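Local structure of O-methyltransferase (Bacillus halodurans, 2GPY) at the interface of chains A and B. The protein probably transfers a methyl group from S-adenosylmethionine to a hydroxyl group of its substrate, as a putative O-methyltransferase with a Rossmann-like fold. Sequence-based numbering; all coordinates share one arbitrary frame. Chains: chain A/B, O-methyltransferase.

Contact 1: the interface of chains A and B. Residues chain A 162, 192, 201; chain B 11.
A small apolar patch between two copies of the protein, in which B:Tyr11 is received by A:Leu162, A:Leu192 and A:Ile201, ties the N-terminal helix of one O-methyltransferase subunit to the neighbouring subunit in the deposited dimer. The protein belongs to the methyltransferases with a Rossmann-like fold, and pairing of this kind may be how it assembles, although the structure alone does not prove it. B:Tyr11 sits on helix 9-13 with CG anti to the backbone N (chi1 170°), which carries the phenol away from its helix and in among the three aliphatic side chains. A:Ile201, on strand 197-202, crosses it at about a right angle and sets its CD1 methyl 3.8 Å from ring carbon CE1 of B:Tyr11. From the same side of the ring plane, nearer the CB end of the tyrosine, A:Leu162 CD1 approaches B:Tyr11 CD1 at 4.0 Å. The leucine branch gets there with CG lodged between its own backbone N and carbonyl carbon (chi1 63°). A:Leu192 comes from the opposite direction, both methyls of its fork facing the hydroxyl from beyond the end of the phenol. Its CD1 lies 3.9 Å from B:Tyr11 OH, a van der Waals contact.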
ATOM      1  N   LEU A 162       6.152  18.374   1.488  1.00 51.46           N
ATOM      2  CA  LEU A 162       5.566  19.625   1.014  1.00 53.31           C
ATOM      3  C   LEU A 162       5.404  20.679   2.125  1.00 53.92           C
ATOM      4  O   LEU A 162       4.914  21.788   1.869  1.00 53.87           O
ATOM      5  CB  LEU A 162       4.228  19.332   0.304  1.00 53.48           C
ATOM      6  CG  LEU A 162       3.029  18.720   1.056  1.00 54.76           C
ATOM      7  CD1 LEU A 162       1.890  18.427   0.070  1.00 53.95           C
ATOM      8  CD2 LEU A 162       3.384  17.460   1.839  1.00 55.88           C
ATOM      9  N   LEU A 192       9.547  15.292  -7.310  1.00 57.09           N
ATOM     10  CA  LEU A 192       8.358  14.954  -8.110  1.00 56.89           C
ATOM     11  C   LEU A 192       8.686  14.787  -9.587  1.00 56.46           C
ATOM     12  O   LEU A 192       8.060  13.981 -10.279  1.00 57.46           O
ATOM     13  CB  LEU A 192       7.260  16.016  -7.907  1.00 56.99           C
ATOM     14  CG  LEU A 192       6.922  16.297  -6.428  1.00 57.80           C
ATOM     15  CD1 LEU A 192       6.501  17.749  -6.191  1.00 58.21           C
ATOM     16  CD2 LEU A 192       5.881  15.318  -5.878  1.00 58.70           C
ATOM     17  N   ILE A 201       2.093  11.766  -3.848  1.00 41.13           N
ATOM     18  CA  ILE A 201       1.901  12.134  -2.460  1.00 41.04           C
ATOM     19  C   ILE A 201       0.595  11.544  -1.945  1.00 41.67           C
ATOM     20  O   ILE A 201      -0.459  11.637  -2.608  1.00 40.78           O
ATOM     21  CB  ILE A 201       1.950  13.659  -2.262  1.00 41.94           C
ATOM     22  CG1 ILE A 201       3.355  14.188  -2.606  1.00 40.80           C
ATOM     23  CG2 ILE A 201       1.571  14.036  -0.817  1.00 41.64           C
ATOM     24  CD1 ILE A 201       3.500  15.655  -2.283  1.00 47.78           C
TER
ATOM     25  N   TYR B  11      -3.961  20.823  -2.742  1.00 70.82           N
ATOM     26  CA  TYR B  11      -2.875  20.338  -3.600  1.00 70.12           C
ATOM     27  C   TYR B  11      -3.145  18.907  -4.069  1.00 69.55           C
ATOM     28  O   TYR B  11      -2.954  18.585  -5.246  1.00 69.48           O
ATOM     29  CB  TYR B  11      -1.514  20.414  -2.875  1.00 70.25           C
ATOM     30  CG  TYR B  11      -0.394  19.706  -3.619  1.00 70.28           C
ATOM     31  CD1 TYR B  11      -0.147  18.340  -3.421  1.00 69.63           C
ATOM     32  CD2 TYR B  11       0.402  20.395  -4.540  1.00 70.15           C
ATOM     33  CE1 TYR B  11       0.866  17.683  -4.117  1.00 69.74           C
ATOM     34  CE2 TYR B  11       1.422  19.744  -5.239  1.00 69.75           C
ATOM     35  CZ  TYR B  11       1.648  18.395  -5.020  1.00 70.13           C
ATOM     36  OH  TYR B  11       2.654  17.755  -5.708  1.00 70.34           O
TER

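Contact 2: the interface of chains A and B. Residues chain A 48, 51-52; chain B 198-200, 210, 212.
The imidazole of A:His48, on helix 40-53, is clasped between B:Arg200 and B:Ile212 where helix packs on sheet in the deposited O-methyltransferase dimer. B:Arg200 lays its aliphatic CG over the middle of one face, 3.3 Å from the centroid of the A:His48 ring, with the guanidinium plane turned steeply to the imidazole. Against the opposite face, B:Ile212 CD1 sits toward the rim. That same methyl presses on A:Lys51 CB at 3.5 Å, a snug fit. Alongside, the selenomethionine A:Met52, its chain bent at the last torsion (chi3 66°), brings CE to 3.7 Å from B:Ile210 CG2. At the border of this core, A:His48 NE2 donates a nearly straight hydrogen bond of 2.8 Å to the backbone O of B:Ile210. The acceptor lies close to the ring plane, whereas the donor stands above the carbonyl plane. The other ring nitrogen, ND1, shares a water with A:Lys51 NZ and B:Asp198 OD1. Farther out, the extended A:Lys51 chain crosses B:Asp198 and forms a salt bridge, NZ lying 2.8 Å from OD2 and approaching from above the carboxylate plane. With both faces covered and both nitrogens engaged, the ring has little freedom to turn, and the site fastens helix 40-53 of one subunit to strands 197-202 and 208-213 of the other, holding the two subunits of this assembly together.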
ATOM      1  N   HIS A  48       0.753  -0.212   7.076  1.00 34.13           N
ATOM      2  CA  HIS A  48      -0.049  -0.950   6.088  1.00 34.88           C
ATOM      3  C   HIS A  48       0.543  -0.877   4.700  1.00 35.73           C
ATOM      4  O   HIS A  48       0.579  -1.875   4.013  1.00 36.45           O
ATOM      5  CB  HIS A  48      -1.484  -0.441   6.019  1.00 35.36           C
ATOM      6  CG  HIS A  48      -2.477  -1.512   5.654  1.00 32.63           C
ATOM      7  ND1 HIS A  48      -2.636  -2.650   6.412  1.00 32.58           N
ATOM      8  CD2 HIS A  48      -3.356  -1.615   4.631  1.00 34.39           C
ATOM      9  CE1 HIS A  48      -3.608  -3.394   5.898  1.00 32.74           C
ATOM     10  NE2 HIS A  48      -4.058  -2.791   4.811  1.00 33.09           N
ATOM     11  N   LYS A  51       3.463  -3.229   4.662  1.00 36.58           N
ATOM     12  CA  LYS A  51       3.029  -4.617   4.530  1.00 37.43           C
ATOM     13  C   LYS A  51       2.643  -4.998   3.081  1.00 37.34           C
ATOM     14  O   LYS A  51       2.876  -6.129   2.655  1.00 37.10           O
ATOM     15  CB  LYS A  51       1.861  -4.910   5.466  1.00 37.74           C
ATOM     16  CG  LYS A  51       2.231  -4.901   6.942  1.00 40.07           C
ATOM     17  CD  LYS A  51       0.961  -5.287   7.692  1.00 45.13           C
ATOM     18  CE  LYS A  51       1.065  -5.009   9.138  1.00 46.40           C
ATOM     19  NZ  LYS A  51      -0.245  -5.301   9.762  1.00 47.34           N
HETATM   20  N   MSE A  52       2.084  -4.044   2.326  0.50 36.94           N
HETATM   21  CA  MSE A  52       1.697  -4.268   0.922  0.50 36.41           C
HETATM   22  C   MSE A  52       2.899  -4.423  -0.007  0.50 38.02           C
HETATM   23  O   MSE A  52       2.832  -5.131  -1.019  0.50 38.88           O
HETATM   24  CB  MSE A  52       0.862  -3.096   0.396  0.50 36.99           C
HETATM   25  CG  MSE A  52      -0.361  -2.740   1.194  0.50 33.80           C
HETATM   26 SE   MSE A  52      -1.149  -1.093   0.528  0.50 33.55          SE
HETATM   27  CE  MSE A  52      -1.744  -1.744  -1.315  0.50 32.88           C
TER
ATOM     28  N   ASP B 198      -5.872  -8.574   7.136  1.00 38.44           N
ATOM     29  CA  ASP B 198      -5.410  -7.430   7.843  1.00 38.98           C
ATOM     30  C   ASP B 198      -5.962  -6.274   7.010  1.00 38.77           C
ATOM     31  O   ASP B 198      -5.448  -5.996   5.940  1.00 37.22           O
ATOM     32  CB  ASP B 198      -3.902  -7.455   7.722  1.00 40.49           C
ATOM     33  CG  ASP B 198      -3.251  -6.674   8.747  1.00 44.26           C
ATOM     34  OD1 ASP B 198      -3.743  -5.547   9.018  1.00 49.90           O
ATOM     35  OD2 ASP B 198      -2.246  -7.190   9.272  1.00 48.85           O
ATOM     36  N   THR B 199      -7.010  -5.616   7.476  1.00 38.42           N
ATOM     37  CA  THR B 199      -7.709  -4.634   6.624  1.00 39.68           C
ATOM     38  C   THR B 199      -7.617  -3.217   7.186  1.00 39.91           C
ATOM     39  O   THR B 199      -7.853  -2.997   8.379  1.00 40.36           O
ATOM     40  CB  THR B 199      -9.197  -5.024   6.424  1.00 39.45           C
ATOM     41  OG1 THR B 199      -9.278  -6.298   5.771  1.00 39.84           O
ATOM     42  CG2 THR B 199      -9.946  -3.967   5.567  1.00 40.14           C
ATOM     43  N   ARG B 200      -7.253  -2.267   6.333  0.50 40.26           N
ATOM     44  CA  ARG B 200      -7.330  -0.846   6.676  0.50 40.36           C
ATOM     45  C   ARG B 200      -8.076  -0.116   5.577  0.50 40.94           C
ATOM     46  O   ARG B 200      -8.089  -0.565   4.418  0.50 40.48           O
ATOM     47  CB  ARG B 200      -5.940  -0.232   6.863  0.50 40.21           C
ATOM     48  CG  ARG B 200      -5.087  -0.983   7.876  0.50 40.63           C
ATOM     49  CD  ARG B 200      -4.281  -0.055   8.744  0.50 40.84           C
ATOM     50  NE  ARG B 200      -5.064   0.414   9.879  0.50 42.55           N
ATOM     51  CZ  ARG B 200      -5.445   1.670  10.067  0.50 41.30           C
ATOM     52  NH1 ARG B 200      -5.109   2.611   9.195  0.50 41.69           N
ATOM     53  NH2 ARG B 200      -6.161   1.981  11.138  0.50 38.80           N
ATOM     54  N   ILE B 210      -8.053  -1.886   1.910  1.00 41.54           N
ATOM     55  CA  ILE B 210      -6.963  -2.761   1.465  1.00 41.19           C
ATOM     56  C   ILE B 210      -6.839  -3.859   2.496  1.00 39.93           C
ATOM     57  O   ILE B 210      -6.432  -3.621   3.637  1.00 39.29           O
ATOM     58  CB  ILE B 210      -5.650  -2.003   1.349  1.00 42.04           C
ATOM     59  CG1 ILE B 210      -5.830  -0.842   0.358  1.00 43.57           C
ATOM     60  CG2 ILE B 210      -4.545  -2.916   0.849  1.00 42.46           C
ATOM     61  CD1 ILE B 210      -5.207   0.371   0.879  1.00 51.29           C
ATOM     62  N   ILE B 212      -5.063  -7.235   3.500  1.00 35.26           N
ATOM     63  CA  ILE B 212      -3.895  -8.028   3.196  1.00 34.83           C
ATOM     64  C   ILE B 212      -4.052  -9.439   3.776  1.00 34.75           C
ATOM     65  O   ILE B 212      -4.215  -9.616   4.981  1.00 33.27           O
ATOM     66  CB  ILE B 212      -2.602  -7.387   3.772  1.00 34.77           C
ATOM     67  CG1 ILE B 212      -2.547  -5.883   3.407  1.00 33.78           C
ATOM     68  CG2 ILE B 212      -1.359  -8.137   3.264  1.00 33.88           C
ATOM     69  CD1 ILE B 212      -1.236  -5.194   3.918  1.00 35.71           C
TER
HETATM   70  O   HOH W   1      -2.087  -3.274   8.864  1.00 34.59           O

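Contact 3: the interface of chains A and B. Residues chain A 155, 198, 202, 210, 212; chain B 48, 51-52.
A:Leu155 and the selenomethionine B:Met52 cross at about a right angle in the apolar centre of this interface, where a helix of one Rossmann-like O-methyltransferase subunit meets the sheet of the other. The packing is tight: A:Leu155 CD2 lies 3.3 Å from B:Met52 CG, and the second leucine methyl flanks the same methylene. B:Met52 takes up this place with CG anti to the backbone N (chi1 -164°), and its bent end swings the CE methyl to A:Ile210 CD1 at 3.8 Å. Next to it stands B:His48. Over one face of its imidazole, displaced toward the rim, is A:Ile212 CD1, which also packs against B:Lys51 CB. From the other side of the ring plane A:Phe202 reaches in obliquely, setting its CE1 3.7 Å from B:His48 CD2. The imidazole nitrogen NE2 of B:His48 then gives a fairly straight hydrogen bond, 2.8 Å long, to the main-chain O of A:Ile210, which lies near the ring plane although the nitrogen stands above the carbonyl plane. At the rim B:Lys51, its chain slightly bent at chi3 (-148°), crosses A:Asp198 and forms a salt bridge of 2.8 Å from NZ to OD2. Here the ammonium meets the carboxylate on the syn side, somewhat out of its plane. A:Asp198 OD1 lies 4.1 Å from B:His48 ND1, not in contact and with the two planes steeply inclined, though its charge may influence the imidazole.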
ATOM      1  N   LEU A 155      11.129   1.397  -2.925  1.00 36.86           N
ATOM      2  CA  LEU A 155      10.359   2.576  -2.517  1.00 38.01           C
ATOM      3  C   LEU A 155      11.186   3.546  -1.722  1.00 37.49           C
ATOM      4  O   LEU A 155      11.947   3.141  -0.852  1.00 36.63           O
ATOM      5  CB  LEU A 155       9.220   2.171  -1.582  1.00 38.75           C
ATOM      6  CG  LEU A 155       8.191   1.164  -2.041  1.00 42.30           C
ATOM      7  CD1 LEU A 155       7.205   0.998  -0.877  1.00 45.60           C
ATOM      8  CD2 LEU A 155       7.525   1.716  -3.301  1.00 43.37           C
ATOM      9  N   ASP A 198       8.889   7.342  -9.895  1.00 39.74           N
ATOM     10  CA  ASP A 198       7.479   7.546 -10.162  1.00 39.72           C
ATOM     11  C   ASP A 198       6.902   7.956  -8.805  1.00 40.01           C
ATOM     12  O   ASP A 198       6.833   7.138  -7.898  1.00 40.09           O
ATOM     13  CB  ASP A 198       6.897   6.212 -10.634  1.00 40.72           C
ATOM     14  CG  ASP A 198       5.557   6.343 -11.255  1.00 42.49           C
ATOM     15  OD1 ASP A 198       4.824   7.302 -10.928  1.00 45.64           O
ATOM     16  OD2 ASP A 198       5.230   5.467 -12.077  1.00 46.03           O
ATOM     17  N   PHE A 202       0.679  10.942  -0.759  1.00 41.48           N
ATOM     18  CA  PHE A 202      -0.470  10.366  -0.097  1.00 41.66           C
ATOM     19  C   PHE A 202      -0.842  11.096   1.184  1.00 41.61           C
ATOM     20  O   PHE A 202       0.036  11.601   1.884  1.00 41.40           O
ATOM     21  CB  PHE A 202      -0.203   8.891   0.163  1.00 42.64           C
ATOM     22  CG  PHE A 202      -0.531   8.029  -1.001  1.00 44.47           C
ATOM     23  CD1 PHE A 202       0.320   7.982  -2.109  1.00 47.42           C
ATOM     24  CD2 PHE A 202      -1.705   7.301  -1.026  1.00 45.20           C
ATOM     25  CE1 PHE A 202       0.003   7.174  -3.217  1.00 46.29           C
ATOM     26  CE2 PHE A 202      -2.029   6.498  -2.124  1.00 45.94           C
ATOM     27  CZ  PHE A 202      -1.165   6.446  -3.216  1.00 45.16           C
ATOM     28  N   ILE A 210       5.384   8.898  -1.955  1.00 39.28           N
ATOM     29  CA  ILE A 210       5.747   7.527  -2.218  1.00 39.37           C
ATOM     30  C   ILE A 210       6.417   7.491  -3.578  1.00 39.54           C
ATOM     31  O   ILE A 210       5.759   7.685  -4.590  1.00 39.78           O
ATOM     32  CB  ILE A 210       4.512   6.598  -2.226  1.00 39.79           C
ATOM     33  CG1 ILE A 210       3.822   6.653  -0.856  1.00 40.64           C
ATOM     34  CG2 ILE A 210       4.946   5.192  -2.567  1.00 39.10           C
ATOM     35  CD1 ILE A 210       2.499   5.882  -0.789  1.00 40.64           C
ATOM     36  N   ILE A 212       8.486   5.384  -6.358  1.00 39.74           N
ATOM     37  CA  ILE A 212       8.791   4.032  -6.811  1.00 39.48           C
ATOM     38  C   ILE A 212       9.940   4.126  -7.807  1.00 39.36           C
ATOM     39  O   ILE A 212       9.876   4.863  -8.807  1.00 39.17           O
ATOM     40  CB  ILE A 212       7.560   3.337  -7.453  1.00 39.10           C
ATOM     41  CG1 ILE A 212       6.349   3.439  -6.503  1.00 38.58           C
ATOM     42  CG2 ILE A 212       7.894   1.866  -7.781  1.00 40.00           C
ATOM     43  CD1 ILE A 212       5.032   3.006  -7.102  1.00 40.35           C
TER
ATOM     44  N   HIS B  48      -1.089   3.726  -8.187  1.00 37.14           N
ATOM     45  CA  HIS B  48       0.223   3.916  -7.531  1.00 38.15           C
ATOM     46  C   HIS B  48       0.487   2.844  -6.457  1.00 39.05           C
ATOM     47  O   HIS B  48       1.619   2.316  -6.324  1.00 39.08           O
ATOM     48  CB  HIS B  48       0.323   5.311  -6.941  1.00 38.46           C
ATOM     49  CG  HIS B  48       1.740   5.772  -6.745  1.00 37.50           C
ATOM     50  ND1 HIS B  48       2.558   6.079  -7.801  1.00 38.79           N
ATOM     51  CD2 HIS B  48       2.485   5.940  -5.628  1.00 37.41           C
ATOM     52  CE1 HIS B  48       3.752   6.432  -7.349  1.00 38.35           C
ATOM     53  NE2 HIS B  48       3.729   6.366  -6.033  1.00 36.33           N
ATOM     54  N   LYS B  51       1.410  -0.319  -8.204  1.00 38.88           N
ATOM     55  CA  LYS B  51       2.779  -0.319  -8.692  1.00 39.86           C
ATOM     56  C   LYS B  51       3.733  -0.640  -7.560  1.00 40.29           C
ATOM     57  O   LYS B  51       4.770  -1.305  -7.765  1.00 40.05           O
ATOM     58  CB  LYS B  51       3.173   1.031  -9.315  1.00 39.08           C
ATOM     59  CG  LYS B  51       2.488   1.339 -10.655  1.00 42.58           C
ATOM     60  CD  LYS B  51       3.011   2.669 -11.151  1.00 44.74           C
ATOM     61  CE  LYS B  51       1.973   3.419 -11.925  1.00 47.82           C
ATOM     62  NZ  LYS B  51       2.624   4.685 -12.495  1.00 49.14           N
HETATM   63  N   MSE B  52       3.382  -0.159  -6.370  1.00 39.40           N
HETATM   64  CA  MSE B  52       4.186  -0.359  -5.194  1.00 42.73           C
HETATM   65  C   MSE B  52       4.204  -1.839  -4.806  1.00 41.70           C
HETATM   66  O   MSE B  52       5.248  -2.363  -4.392  1.00 42.69           O
HETATM   67  CB  MSE B  52       3.584   0.479  -4.058  1.00 41.13           C
HETATM   68  CG  MSE B  52       4.444   0.668  -2.954  1.00 43.98           C
HETATM   69 SE   MSE B  52       3.519   1.635  -1.532  1.00 49.35          SE
HETATM   70  CE  MSE B  52       2.314   2.463  -2.369  1.00 20.86           C
TER

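Contact 2 and contact 3 lie about 16 Å apart, measured between the centres of their C-alpha atoms, and are related by the dimer two-fold: each sets helix 40-53 of one chain on strands 197-202 and 208-213 of the other. The symmetry is imperfect in detail: for example, the selenomethionine at position 52 adopts different torsions in the two chains. Contact 1 is about 13 Å from contact 3 and 23 Å from contact 2. It shares strand 197-202 of chain A with contact 3, so this strand receives both the N-terminal helix and helix 40-53 of chain B, consistent with a continuous dimer interface.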